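Local coordinates for protein transcriptional regulator, TetR family (Vibrio parahaemolyticus, PDB 3HE0) that probably binds regulatory DNA through an N-terminal helix-turn-helix domain and acts as a transcription factor of the TetR family, at residues Asp14-Ala19 and Glu56-Glu61; Ala71-Ala76 and Trp96-Ser101; Met82-Arg87 and Phe138-Glu143. All coordinates share one frame; numbering follows the deposited sequence.

Interaction 1. Residues Asp14-Ala19 and Glu56-Glu61; sequences DQILAA and EHLLEE
Segments 14-19 and 56-61, each a length of helix, approach to 10.8 Å between axes and cross at -87°, almost perpendicular, with L17 and E61 the closest CA pair at 7.9 Å. At that separation the backbones stay well apart, and branched side chains have to bridge the gap.

L17 does most of the bridging. It leaves its backbone across the direction of the other helix, but CG stands anti to the carbonyl carbon (chi1 -80°) and the extended chi2 carries CD2 across. This one methyl group meets two partners: CD1 of L58, with L17 CD2 to L58 CD1 at 3.9 Å, and the first methylene of E61, with L17 CD2 to E61 CB at 4.1 Å. L17 and L58 run past each other in opposite directions, so their branches touch near the ends. L58 manages this by turning CG anti to its backbone N (chi1 175°), which brings CD1 to the 14-19 side. The same methyl group lies more loosely against I16, where I16 CG2 to L58 CD1 is 4.4 Å.

E61 contributes carbon here, not charge. Although E61 CB is aimed at segment 14-19, the chain bends at chi2, and its carboxylate forms a salt bridge with R13, one residue before the segment. The contact thus pairs an apolar interior with an ionic link between the same two helices. Further around, L58 packs on M34 and L37 of helix 34-41, while I16 meets Y51 and F52, so that both helices share one apolar core.

The near-perpendicular packing seats the first helix of the DNA-binding domain, 13-27, against the start of the connecting helix 55-74, as in TetR regulators, with the predicted helix-turn-helix (33-52) between them in sequence.

Interaction 2. Residues Ala71-Ala76 and Trp96-Ser101; sequences ASAVQA and WNLAGS
A73 and V74, in the last turn of helix 55-74, meet L98, in the turn that follows helix 84-97, and the 95 Å² buried in all marks a small, wholly apolar contact. Along the first segment, A71 comes first and faces away from L98, towards M130 and F131.

A73 points its CB at L98 and sits evenly between the two branches of the leucine: A73 CB lies 4.0 Å from both L98 CD1 and L98 CD2. The fork of L98 therefore straddles a single methyl group. With CG anti to its carbonyl carbon (chi1 -84°), L98 holds that fork towards the 71-76 segment. V74 adds a looser touch from the flank, V74 CG2 to L98 CD1 at 4.3 Å, and also packs on I95.

Q75 leaves helical backbone angles and folds its side chain back, so that Q75 NE2 donates to A71 O at 2.6 Å. The amide approaches from above the carbonyl plane, 60° out of it, while the backbone N of Q75 reaches A71 O from the opposite face. N94 extends the closure, its side-chain amide bonding the carbonyls of V74 and A76.

Across the gap, L98 opens a type II beta turn ending at S101, with G100 at positive phi. S101 OG bonds L98 O at 2.8 Å and also N104 N, as an N-cap of helix 102-107. The arrangement is that of a helix end meeting the turn between helices 84-97 and 102-107 in an all-helical TetR-type regulator, where the long helix from the DNA-binding domain reaches the C-terminal domain.

Interaction 3. Residues Met82-Arg87 and Phe138-Glu143; sequences MPLKER and FNQGKE. Unlike the reference sequence in segment 82-87: R87 (reference Cys).
L84 and R87, one turn apart on helix 84-97, reach G141 and Q140 by different means. L84 points at helix 132-143 with chi1 at -89°. L84 CD1 to G141 CA is 3.4 Å, tighter than usual van der Waals contact, so this methyl group rests directly on the backbone of G141, which has no side chain. L84 CD2 lies between G141 N, at 4.0 Å, and Q140 CB.

R87, which differs from the reference sequence, bends at chi3 (-98°) and presents the edge of its guanidinium group to Q140. Q140 CG stands anti to the backbone N and the chain beyond is extended, bringing the amide across at about a right angle to the arginine. R87 NH1 to Q140 OE1 is 2.9 Å and R87 NH2 to Q140 OE1 is 3.2 Å, both weak bonds, with the two planes 43° apart. R87 NE also donates to M82 O.

Q140 NE2 bonds E144, consistent with an amide turned to offer OE1 to R87; Q140 NE2 lies 3.2 Å from R87 NH1, but both are donors and do not bond. One oxygen thus accepts two weak bonds from a probably charged group, implying a modest polar link beside a tight apolar seat.

How the interactions relate
Helix 55-74 carries both interaction 1, near its start, and interaction 2, at its end; their centres lie 20 Å apart, with nearest atoms about 11 Å apart. Helix 84-97 continues the chain of contacts, with interaction 3 at its first turn and interaction 2 just beyond its last turn, 19 Å between centres. Interactions 1 and 3 sit on opposite sides of the chain's centre, 35 Å between centres. In space the contacts lead from the predicted DNA-binding part to the C-terminal domain, although 2 and 3 cross in sequence. Bound molecules, probably from crystallisation, lie near two contacts: a sulfate about 4 Å from the L17 side chain and a glycerol about 4 Å from that of V74.

Interaction 1. Residues Asp14-Ala19 and Glu56-Glu61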
ATOM      1  N   ASP A  14      23.451 -15.036  -0.286  1.00 27.31           N
ATOM      2  CA  ASP A  14      22.316 -14.844  -1.189  1.00 28.26           C
ATOM      3  C   ASP A  14      21.318 -16.003  -1.124  1.00 26.96           C
ATOM      4  O   ASP A  14      20.125 -15.782  -1.073  1.00 27.07           O
ATOM      5  CB  ASP A  14      22.809 -14.722  -2.639  1.00 29.14           C
ATOM      6  CG  ASP A  14      23.624 -13.461  -2.886  1.00 31.22           C
ATOM      7  OD1 ASP A  14      23.259 -12.368  -2.386  1.00 36.88           O
ATOM      8  OD2 ASP A  14      24.623 -13.569  -3.621  1.00 35.56           O
ATOM      9  N   GLN A  15      21.828 -17.230  -1.114  1.00 26.05           N
ATOM     10  CA  GLN A  15      20.983 -18.409  -0.972  1.00 25.89           C
ATOM     11  C   GLN A  15      20.113 -18.328   0.298  1.00 24.18           C
ATOM     12  O   GLN A  15      18.901 -18.595   0.282  1.00 23.64           O
ATOM     13  CB  GLN A  15      21.864 -19.655  -0.950  1.00 26.75           C
ATOM     14  CG  GLN A  15      21.116 -20.954  -0.905  1.00 29.38           C
ATOM     15  CD  GLN A  15      22.060 -22.148  -0.999  1.00 34.02           C
ATOM     16  OE1 GLN A  15      22.841 -22.252  -1.941  1.00 37.54           O
ATOM     17  NE2 GLN A  15      21.974 -23.056  -0.037  1.00 33.92           N
ATOM     18  N   ILE A  16      20.731 -17.902   1.385  1.00 21.94           N
ATOM     19  CA  ILE A  16      20.037 -17.784   2.653  1.00 20.79           C
ATOM     20  C   ILE A  16      19.022 -16.660   2.585  1.00 20.64           C
ATOM     21  O   ILE A  16      17.916 -16.789   3.136  1.00 19.97           O
ATOM     22  CB  ILE A  16      21.044 -17.522   3.853  1.00 19.63           C
ATOM     23  CG1 ILE A  16      21.962 -18.728   4.055  1.00 19.73           C
ATOM     24  CG2 ILE A  16      20.279 -17.197   5.132  1.00 18.53           C
ATOM     25  CD1 ILE A  16      23.279 -18.435   4.927  1.00 19.47           C
ATOM     26  N   LEU A  17      19.416 -15.544   1.969  1.00 20.55           N
ATOM     27  CA  LEU A  17      18.499 -14.413   1.809  1.00 21.62           C
ATOM     28  C   LEU A  17      17.320 -14.789   0.920  1.00 21.54           C
ATOM     29  O   LEU A  17      16.192 -14.405   1.196  1.00 21.59           O
ATOM     30  CB  LEU A  17      19.197 -13.178   1.233  1.00 21.40           C
ATOM     31  CG  LEU A  17      20.003 -12.333   2.214  1.00 23.67           C
ATOM     32  CD1 LEU A  17      20.574 -11.151   1.489  1.00 25.03           C
ATOM     33  CD2 LEU A  17      19.210 -11.883   3.447  1.00 23.02           C
ATOM     34  N   ALA A  18      17.605 -15.553  -0.124  1.00 22.04           N
ATOM     35  CA  ALA A  18      16.563 -16.054  -1.023  1.00 23.19           C
ATOM     36  C   ALA A  18      15.588 -16.948  -0.259  1.00 23.41           C
ATOM     37  O   ALA A  18      14.400 -16.728  -0.329  1.00 24.13           O
ATOM     38  CB  ALA A  18      17.163 -16.809  -2.186  1.00 22.29           C
ATOM     39  N   ALA A  19      16.098 -17.911   0.515  1.00 23.81           N
ATOM     40  CA  ALA A  19      15.218 -18.778   1.335  1.00 23.14           C
ATOM     41  C   ALA A  19      14.408 -17.932   2.309  1.00 23.04           C
ATOM     42  O   ALA A  19      13.191 -18.108   2.442  1.00 22.07           O
ATOM     43  CB  ALA A  19      16.025 -19.817   2.096  1.00 21.48           C
ATOM     44  N   GLU A  56      17.187 -10.859  14.080  1.00 24.99           N
ATOM     45  CA  GLU A  56      16.888  -9.444  13.860  1.00 25.10           C
ATOM     46  C   GLU A  56      17.800  -8.854  12.802  1.00 23.68           C
ATOM     47  O   GLU A  56      17.355  -8.127  11.928  1.00 22.63           O
ATOM     48  CB  GLU A  56      17.032  -8.660  15.167  1.00 25.91           C
ATOM     49  CG  GLU A  56      16.183  -9.208  16.302  1.00 30.00           C
ATOM     50  CD  GLU A  56      16.910 -10.200  17.243  1.00 35.22           C
ATOM     51  OE1 GLU A  56      17.295 -11.335  16.816  1.00 35.07           O
ATOM     52  OE2 GLU A  56      17.066  -9.832  18.453  1.00 41.53           O
ATOM     53  N   HIS A  57      19.080  -9.209  12.840  1.00 23.16           N
ATOM     54  CA  HIS A  57      19.998  -8.722  11.793  1.00 23.44           C
ATOM     55  C   HIS A  57      19.674  -9.290  10.441  1.00 23.06           C
ATOM     56  O   HIS A  57      19.678  -8.575   9.450  1.00 22.93           O
ATOM     57  CB  HIS A  57      21.462  -8.972  12.168  1.00 23.77           C
ATOM     58  CG  HIS A  57      21.966  -8.004  13.173  1.00 21.86           C
ATOM     59  ND1 HIS A  57      21.811  -8.197  14.530  1.00 23.30           N
ATOM     60  CD2 HIS A  57      22.570  -6.807  13.023  1.00 21.09           C
ATOM     61  CE1 HIS A  57      22.343  -7.175  15.175  1.00 22.12           C
ATOM     62  NE2 HIS A  57      22.788  -6.306  14.283  1.00 21.69           N
ATOM     63  N   LEU A  58      19.335 -10.565  10.412  1.00 23.95           N
ATOM     64  CA  LEU A  58      18.848 -11.187   9.171  1.00 25.23           C
ATOM     65  C   LEU A  58      17.654 -10.421   8.601  1.00 25.15           C
ATOM     66  O   LEU A  58      17.630 -10.125   7.427  1.00 24.68           O
ATOM     67  CB  LEU A  58      18.474 -12.645   9.392  1.00 24.67           C
ATOM     68  CG  LEU A  58      17.845 -13.403   8.232  1.00 27.87           C
ATOM     69  CD1 LEU A  58      18.777 -13.475   7.015  1.00 26.00           C
ATOM     70  CD2 LEU A  58      17.509 -14.797   8.773  1.00 29.76           C
ATOM     71  N   LEU A  59      16.678 -10.079   9.438  1.00 26.52           N
ATOM     72  CA  LEU A  59      15.480  -9.358   8.942  1.00 27.14           C
ATOM     73  C   LEU A  59      15.851  -8.028   8.288  1.00 27.02           C
ATOM     74  O   LEU A  59      15.333  -7.686   7.219  1.00 27.64           O
ATOM     75  CB  LEU A  59      14.410  -9.180  10.059  1.00 27.38           C
ATOM     76  CG  LEU A  59      13.881 -10.531  10.612  1.00 29.54           C
ATOM     77  CD1 LEU A  59      12.805 -10.437  11.695  1.00 29.83           C
ATOM     78  CD2 LEU A  59      13.363 -11.410   9.485  1.00 31.98           C
ATOM     79  N   GLU A  60      16.773  -7.295   8.892  1.00 27.12           N
ATOM     80  CA  GLU A  60      17.187  -6.008   8.334  1.00 27.57           C
ATOM     81  C   GLU A  60      17.830  -6.177   6.975  1.00 26.96           C
ATOM     82  O   GLU A  60      17.649  -5.340   6.078  1.00 26.32           O
ATOM     83  CB  GLU A  60      18.161  -5.294   9.283  1.00 28.05           C
ATOM     84  CG  GLU A  60      18.583  -3.905   8.809  1.00 31.88           C
ATOM     85  CD  GLU A  60      17.383  -2.918   8.620  1.00 38.79           C
ATOM     86  OE1 GLU A  60      16.309  -3.059   9.289  1.00 39.33           O
ATOM     87  OE2 GLU A  60      17.524  -2.002   7.766  1.00 43.77           O
ATOM     88  N   GLU A  61      18.595  -7.256   6.830  1.00 26.35           N
ATOM     89  CA  GLU A  61      19.294  -7.523   5.587  1.00 26.85           C
ATOM     90  C   GLU A  61      18.279  -7.937   4.562  1.00 25.72           C
ATOM     91  O   GLU A  61      18.441  -7.650   3.391  1.00 25.76           O
ATOM     92  CB  GLU A  61      20.336  -8.645   5.746  1.00 27.61           C
ATOM     93  CG  GLU A  61      21.501  -8.277   6.621  1.00 32.09           C
ATOM     94  CD  GLU A  61      22.179  -7.019   6.107  1.00 38.88           C
ATOM     95  OE1 GLU A  61      22.494  -6.982   4.892  1.00 44.05           O
ATOM     96  OE2 GLU A  61      22.339  -6.043   6.886  1.00 43.66           O
TER

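Interaction 2. Residues Ala71-Ala76 and Trp96-Ser101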
ATOM      1  N   ALA A  71      14.312  -1.642  -6.534  1.00 32.09           N
ATOM      2  CA  ALA A  71      14.948  -0.501  -7.220  1.00 32.73           C
ATOM      3  C   ALA A  71      15.490  -0.870  -8.589  1.00 33.49           C
ATOM      4  O   ALA A  71      15.282  -0.125  -9.566  1.00 33.62           O
ATOM      5  CB  ALA A  71      16.035   0.141  -6.359  1.00 32.34           C
ATOM      6  N   SER A  72      16.156  -2.022  -8.703  1.00 34.10           N
ATOM      7  CA  SER A  72      16.602  -2.441 -10.019  1.00 34.61           C
ATOM      8  C   SER A  72      15.447  -2.923 -10.909  1.00 34.33           C
ATOM      9  O   SER A  72      15.504  -2.735 -12.123  1.00 34.59           O
ATOM     10  CB  SER A  72      17.737  -3.475  -9.963  1.00 35.14           C
ATOM     11  OG  SER A  72      17.668  -4.218  -8.771  1.00 38.29           O
ATOM     12  N   ALA A  73      14.411  -3.544 -10.350  1.00 33.74           N
ATOM     13  CA  ALA A  73      13.281  -3.901 -11.189  1.00 33.29           C
ATOM     14  C   ALA A  73      12.604  -2.580 -11.741  1.00 33.38           C
ATOM     15  O   ALA A  73      12.407  -2.395 -12.951  1.00 32.38           O
ATOM     16  CB  ALA A  73      12.316  -4.741 -10.411  1.00 33.30           C
ATOM     17  N   VAL A  74      12.329  -1.648 -10.840  1.00 32.63           N
ATOM     18  CA  VAL A  74      11.707  -0.391 -11.202  1.00 32.80           C
ATOM     19  C   VAL A  74      12.500   0.337 -12.285  1.00 32.90           C
ATOM     20  O   VAL A  74      11.933   0.941 -13.179  1.00 32.45           O
ATOM     21  CB  VAL A  74      11.584   0.527  -9.998  1.00 32.42           C
ATOM     22  CG1 VAL A  74      11.145   1.941 -10.452  1.00 32.98           C
ATOM     23  CG2 VAL A  74      10.601  -0.069  -8.999  1.00 32.42           C
ATOM     24  N   GLN A  75      13.816   0.267 -12.210  1.00 33.41           N
ATOM     25  CA  GLN A  75      14.650   1.036 -13.120  1.00 33.76           C
ATOM     26  C   GLN A  75      15.145   0.262 -14.338  1.00 33.58           C
ATOM     27  O   GLN A  75      15.927   0.797 -15.122  1.00 34.43           O
ATOM     28  CB  GLN A  75      15.774   1.684 -12.315  1.00 34.32           C
ATOM     29  CG  GLN A  75      15.172   2.719 -11.315  1.00 35.46           C
ATOM     30  CD  GLN A  75      16.132   3.126 -10.200  1.00 37.68           C
ATOM     31  OE1 GLN A  75      16.416   4.315  -9.999  1.00 38.21           O
ATOM     32  NE2 GLN A  75      16.638   2.141  -9.483  1.00 38.89           N
ATOM     33  N   ALA A  76      14.642  -0.960 -14.538  1.00 32.97           N
ATOM     34  CA  ALA A  76      15.145  -1.829 -15.594  1.00 33.38           C
ATOM     35  C   ALA A  76      14.788  -1.252 -16.956  1.00 33.40           C
ATOM     36  O   ALA A  76      13.657  -0.831 -17.183  1.00 33.57           O
ATOM     37  CB  ALA A  76      14.589  -3.261 -15.438  1.00 33.04           C
ATOM     38  N   TRP A  96       4.059  -1.831 -12.636  1.00 26.79           N
ATOM     39  CA  TRP A  96       2.840  -2.588 -12.876  1.00 27.36           C
ATOM     40  C   TRP A  96       3.144  -4.081 -12.922  1.00 28.40           C
ATOM     41  O   TRP A  96       2.412  -4.898 -12.375  1.00 27.92           O
ATOM     42  CB  TRP A  96       2.232  -2.147 -14.211  1.00 27.64           C
ATOM     43  CG  TRP A  96       0.987  -2.819 -14.606  1.00 25.74           C
ATOM     44  CD1 TRP A  96       0.864  -3.869 -15.429  1.00 27.95           C
ATOM     45  CD2 TRP A  96      -0.329  -2.453 -14.219  1.00 27.51           C
ATOM     46  NE1 TRP A  96      -0.457  -4.213 -15.576  1.00 28.31           N
ATOM     47  CE2 TRP A  96      -1.212  -3.343 -14.845  1.00 27.42           C
ATOM     48  CE3 TRP A  96      -0.847  -1.445 -13.415  1.00 28.32           C
ATOM     49  CZ2 TRP A  96      -2.578  -3.283 -14.669  1.00 30.19           C
ATOM     50  CZ3 TRP A  96      -2.206  -1.381 -13.238  1.00 30.63           C
ATOM     51  CH2 TRP A  96      -3.065  -2.290 -13.872  1.00 30.67           C
ATOM     52  N   ASN A  97       4.232  -4.419 -13.596  1.00 29.21           N
ATOM     53  CA  ASN A  97       4.640  -5.803 -13.721  1.00 30.32           C
ATOM     54  C   ASN A  97       5.263  -6.416 -12.485  1.00 29.95           C
ATOM     55  O   ASN A  97       5.443  -7.591 -12.449  1.00 30.58           O
ATOM     56  CB  ASN A  97       5.535  -5.987 -14.954  1.00 30.54           C
ATOM     57  CG  ASN A  97       4.760  -5.790 -16.241  1.00 32.25           C
ATOM     58  OD1 ASN A  97       5.135  -4.994 -17.100  1.00 35.74           O
ATOM     59  ND2 ASN A  97       3.629  -6.468 -16.348  1.00 34.98           N
ATOM     60  N   LEU A  98       5.553  -5.648 -11.454  1.00 30.33           N
ATOM     61  CA  LEU A  98       5.971  -6.251 -10.194  1.00 30.16           C
ATOM     62  C   LEU A  98       4.793  -6.823  -9.409  1.00 30.33           C
ATOM     63  O   LEU A  98       5.018  -7.586  -8.462  1.00 30.10           O
ATOM     64  CB  LEU A  98       6.676  -5.234  -9.308  1.00 30.20           C
ATOM     65  CG  LEU A  98       8.152  -5.076  -9.634  1.00 31.22           C
ATOM     66  CD1 LEU A  98       8.705  -3.885  -8.905  1.00 28.88           C
ATOM     67  CD2 LEU A  98       8.876  -6.333  -9.223  1.00 30.09           C
ATOM     68  N   ALA A  99       3.565  -6.433  -9.753  1.00 29.31           N
ATOM     69  CA  ALA A  99       2.427  -6.803  -8.931  1.00 30.05           C
ATOM     70  C   ALA A  99       2.297  -8.322  -8.917  1.00 30.36           C
ATOM     71  O   ALA A  99       2.454  -8.969  -9.952  1.00 30.15           O
ATOM     72  CB  ALA A  99       1.133  -6.162  -9.447  1.00 30.20           C
ATOM     73  N   GLY A 100       2.009  -8.870  -7.743  1.00 30.66           N
ATOM     74  CA  GLY A 100       1.908 -10.315  -7.547  1.00 31.42           C
ATOM     75  C   GLY A 100       3.238 -11.031  -7.336  1.00 31.75           C
ATOM     76  O   GLY A 100       3.282 -12.256  -7.321  1.00 32.34           O
ATOM     77  N   SER A 101       4.320 -10.281  -7.192  1.00 32.05           N
ATOM     78  CA  SER A 101       5.643 -10.843  -6.956  1.00 32.23           C
ATOM     79  C   SER A 101       5.910 -11.006  -5.457  1.00 32.87           C
ATOM     80  O   SER A 101       5.222 -10.402  -4.620  1.00 32.94           O
ATOM     81  CB  SER A 101       6.720  -9.915  -7.534  1.00 32.39           C
ATOM     82  OG  SER A 101       6.913  -8.756  -6.712  1.00 32.16           O
TER

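Interaction 3. Residues Met82-Arg87 and Phe138-Glu143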
HETATM    1  N   MSE A  82      16.846   8.586 -22.907  1.00 39.25           N
HETATM    2  CA  MSE A  82      15.428   8.606 -23.316  1.00 38.09           C
HETATM    3  C   MSE A  82      14.805   9.967 -22.975  1.00 35.78           C
HETATM    4  O   MSE A  82      15.281  10.665 -22.070  1.00 35.36           O
HETATM    5  CB  MSE A  82      14.615   7.505 -22.594  1.00 39.13           C
HETATM    6  CG  MSE A  82      14.979   6.023 -22.893  1.00 41.65           C
HETATM    7 SE   MSE A  82      13.925   4.664 -21.803  1.00 50.92          SE
HETATM    8  CE  MSE A  82      14.749   3.013 -22.513  1.00 46.86           C
ATOM      9  N   PRO A  83      13.730  10.353 -23.689  1.00 33.13           N
ATOM     10  CA  PRO A  83      12.936  11.494 -23.246  1.00 31.45           C
ATOM     11  C   PRO A  83      12.256  11.234 -21.892  1.00 29.59           C
ATOM     12  O   PRO A  83      12.092  10.080 -21.490  1.00 27.64           O
ATOM     13  CB  PRO A  83      11.896  11.660 -24.360  1.00 31.75           C
ATOM     14  CG  PRO A  83      12.519  11.043 -25.533  1.00 32.50           C
ATOM     15  CD  PRO A  83      13.310   9.887 -25.015  1.00 32.84           C
ATOM     16  N   LEU A  84      11.887  12.316 -21.205  1.00 27.97           N
ATOM     17  CA  LEU A  84      11.354  12.235 -19.846  1.00 26.77           C
ATOM     18  C   LEU A  84      10.186  11.276 -19.797  1.00 25.95           C
ATOM     19  O   LEU A  84      10.191  10.330 -19.021  1.00 24.50           O
ATOM     20  CB  LEU A  84      10.872  13.608 -19.350  1.00 26.95           C
ATOM     21  CG  LEU A  84      11.855  14.541 -18.642  1.00 26.35           C
ATOM     22  CD1 LEU A  84      11.052  15.642 -18.045  1.00 24.79           C
ATOM     23  CD2 LEU A  84      12.669  13.851 -17.581  1.00 26.06           C
ATOM     24  N   LYS A  85       9.199  11.521 -20.658  1.00 25.66           N
ATOM     25  CA  LYS A  85       7.943  10.773 -20.603  1.00 26.40           C
ATOM     26  C   LYS A  85       8.121   9.281 -20.856  1.00 26.60           C
ATOM     27  O   LYS A  85       7.359   8.470 -20.340  1.00 26.81           O
ATOM     28  CB  LYS A  85       6.897  11.352 -21.543  1.00 26.08           C
ATOM     29  CG  LYS A  85       5.471  10.841 -21.288  1.00 26.84           C
ATOM     30  CD  LYS A  85       4.448  11.778 -21.933  1.00 28.28           C
ATOM     31  CE  LYS A  85       3.032  11.264 -21.905  1.00 25.78           C
ATOM     32  NZ  LYS A  85       2.136  12.344 -22.382  1.00 27.65           N
ATOM     33  N   GLU A  86       9.148   8.920 -21.605  1.00 27.09           N
ATOM     34  CA  GLU A  86       9.395   7.536 -21.928  1.00 27.48           C
ATOM     35  C   GLU A  86      10.070   6.862 -20.771  1.00 26.69           C
ATOM     36  O   GLU A  86       9.791   5.697 -20.478  1.00 26.05           O
ATOM     37  CB  GLU A  86      10.263   7.422 -23.198  1.00 28.33           C
ATOM     38  CG  GLU A  86      10.600   5.986 -23.588  1.00 33.02           C
ATOM     39  CD  GLU A  86       9.364   5.043 -23.532  1.00 40.15           C
ATOM     40  OE1 GLU A  86       8.241   5.431 -23.971  1.00 42.47           O
ATOM     41  OE2 GLU A  86       9.522   3.908 -23.015  1.00 46.01           O
ATOM     42  N   ARG A  87      11.001   7.564 -20.133  1.00 26.00           N
ATOM     43  CA  ARG A  87      11.552   7.043 -18.882  1.00 25.96           C
ATOM     44  C   ARG A  87      10.414   6.840 -17.865  1.00 24.93           C
ATOM     45  O   ARG A  87      10.360   5.826 -17.189  1.00 24.99           O
ATOM     46  CB  ARG A  87      12.611   7.978 -18.304  1.00 26.04           C
ATOM     47  CG  ARG A  87      13.892   8.019 -19.104  1.00 27.39           C
ATOM     48  CD  ARG A  87      14.932   8.843 -18.400  1.00 28.45           C
ATOM     49  NE  ARG A  87      14.966  10.186 -18.940  1.00 29.67           N
ATOM     50  CZ  ARG A  87      15.403  11.263 -18.288  1.00 30.14           C
ATOM     51  NH1 ARG A  87      15.392  12.435 -18.900  1.00 31.76           N
ATOM     52  NH2 ARG A  87      15.838  11.196 -17.039  1.00 29.74           N
ATOM     53  N   PHE A 138      12.755  13.069 -11.894  1.00 24.05           N
ATOM     54  CA  PHE A 138      11.967  14.156 -11.282  1.00 23.96           C
ATOM     55  C   PHE A 138      12.804  15.467 -11.245  1.00 24.38           C
ATOM     56  O   PHE A 138      12.288  16.558 -11.544  1.00 24.58           O
ATOM     57  CB  PHE A 138      11.503  13.769  -9.878  1.00 23.54           C
ATOM     58  CG  PHE A 138      10.414  12.714  -9.836  1.00 25.01           C
ATOM     59  CD1 PHE A 138       9.307  12.760 -10.692  1.00 25.25           C
ATOM     60  CD2 PHE A 138      10.477  11.675  -8.918  1.00 26.23           C
ATOM     61  CE1 PHE A 138       8.322  11.779 -10.643  1.00 26.99           C
ATOM     62  CE2 PHE A 138       9.461  10.695  -8.853  1.00 27.04           C
ATOM     63  CZ  PHE A 138       8.399  10.753  -9.710  1.00 26.74           C
ATOM     64  N   ASN A 139      14.096  15.361 -10.927  1.00 24.27           N
ATOM     65  CA  ASN A 139      14.964  16.547 -10.918  1.00 24.83           C
ATOM     66  C   ASN A 139      15.062  17.158 -12.285  1.00 25.14           C
ATOM     67  O   ASN A 139      14.929  18.374 -12.433  1.00 26.07           O
ATOM     68  CB  ASN A 139      16.369  16.246 -10.393  1.00 24.71           C
ATOM     69  CG  ASN A 139      16.374  15.911  -8.920  1.00 24.97           C
ATOM     70  OD1 ASN A 139      15.484  16.323  -8.164  1.00 25.08           O
ATOM     71  ND2 ASN A 139      17.376  15.170  -8.500  1.00 26.62           N
ATOM     72  N   GLN A 140      15.247  16.321 -13.292  1.00 25.13           N
ATOM     73  CA  GLN A 140      15.389  16.814 -14.638  1.00 26.07           C
ATOM     74  C   GLN A 140      14.104  17.462 -15.121  1.00 25.87           C
ATOM     75  O   GLN A 140      14.113  18.570 -15.687  1.00 26.22           O
ATOM     76  CB  GLN A 140      15.800  15.684 -15.563  1.00 26.56           C
ATOM     77  CG  GLN A 140      16.147  16.169 -16.920  1.00 29.25           C
ATOM     78  CD  GLN A 140      16.746  15.098 -17.793  1.00 32.48           C
ATOM     79  OE1 GLN A 140      17.208  14.057 -17.302  1.00 35.01           O
ATOM     80  NE2 GLN A 140      16.733  15.338 -19.105  1.00 32.44           N
ATOM     81  N   GLY A 141      12.996  16.790 -14.855  1.00 25.95           N
ATOM     82  CA  GLY A 141      11.697  17.333 -15.160  1.00 25.99           C
ATOM     83  C   GLY A 141      11.444  18.679 -14.537  1.00 26.55           C
ATOM     84  O   GLY A 141      10.877  19.548 -15.190  1.00 27.36           O
ATOM     85  N   LYS A 142      11.828  18.846 -13.272  1.00 26.81           N
ATOM     86  CA  LYS A 142      11.627  20.124 -12.581  1.00 27.11           C
ATOM     87  C   LYS A 142      12.561  21.161 -13.177  1.00 27.84           C
ATOM     88  O   LYS A 142      12.143  22.281 -13.423  1.00 28.39           O
ATOM     89  CB  LYS A 142      11.830  20.009 -11.057  1.00 26.38           C
ATOM     90  CG  LYS A 142      10.661  19.345 -10.312  1.00 25.32           C
ATOM     91  CD  LYS A 142      10.877  19.315  -8.800  1.00 24.47           C
ATOM     92  CE  LYS A 142      11.804  18.210  -8.341  1.00 23.42           C
ATOM     93  NZ  LYS A 142      11.939  18.168  -6.848  1.00 21.44           N
ATOM     94  N   GLU A 143      13.808  20.777 -13.435  1.00 28.60           N
ATOM     95  CA  GLU A 143      14.773  21.689 -14.018  1.00 29.39           C
ATOM     96  C   GLU A 143      14.259  22.190 -15.362  1.00 29.19           C
ATOM     97  O   GLU A 143      14.421  23.366 -15.700  1.00 29.19           O
ATOM     98  CB  GLU A 143      16.143  21.004 -14.151  1.00 30.25           C
ATOM     99  CG  GLU A 143      16.801  20.758 -12.760  1.00 33.37           C
ATOM    100  CD  GLU A 143      17.906  19.679 -12.718  1.00 36.09           C
ATOM    101  OE1 GLU A 143      18.379  19.243 -13.790  1.00 40.52           O
ATOM    102  OE2 GLU A 143      18.310  19.284 -11.594  1.00 35.85           O
TER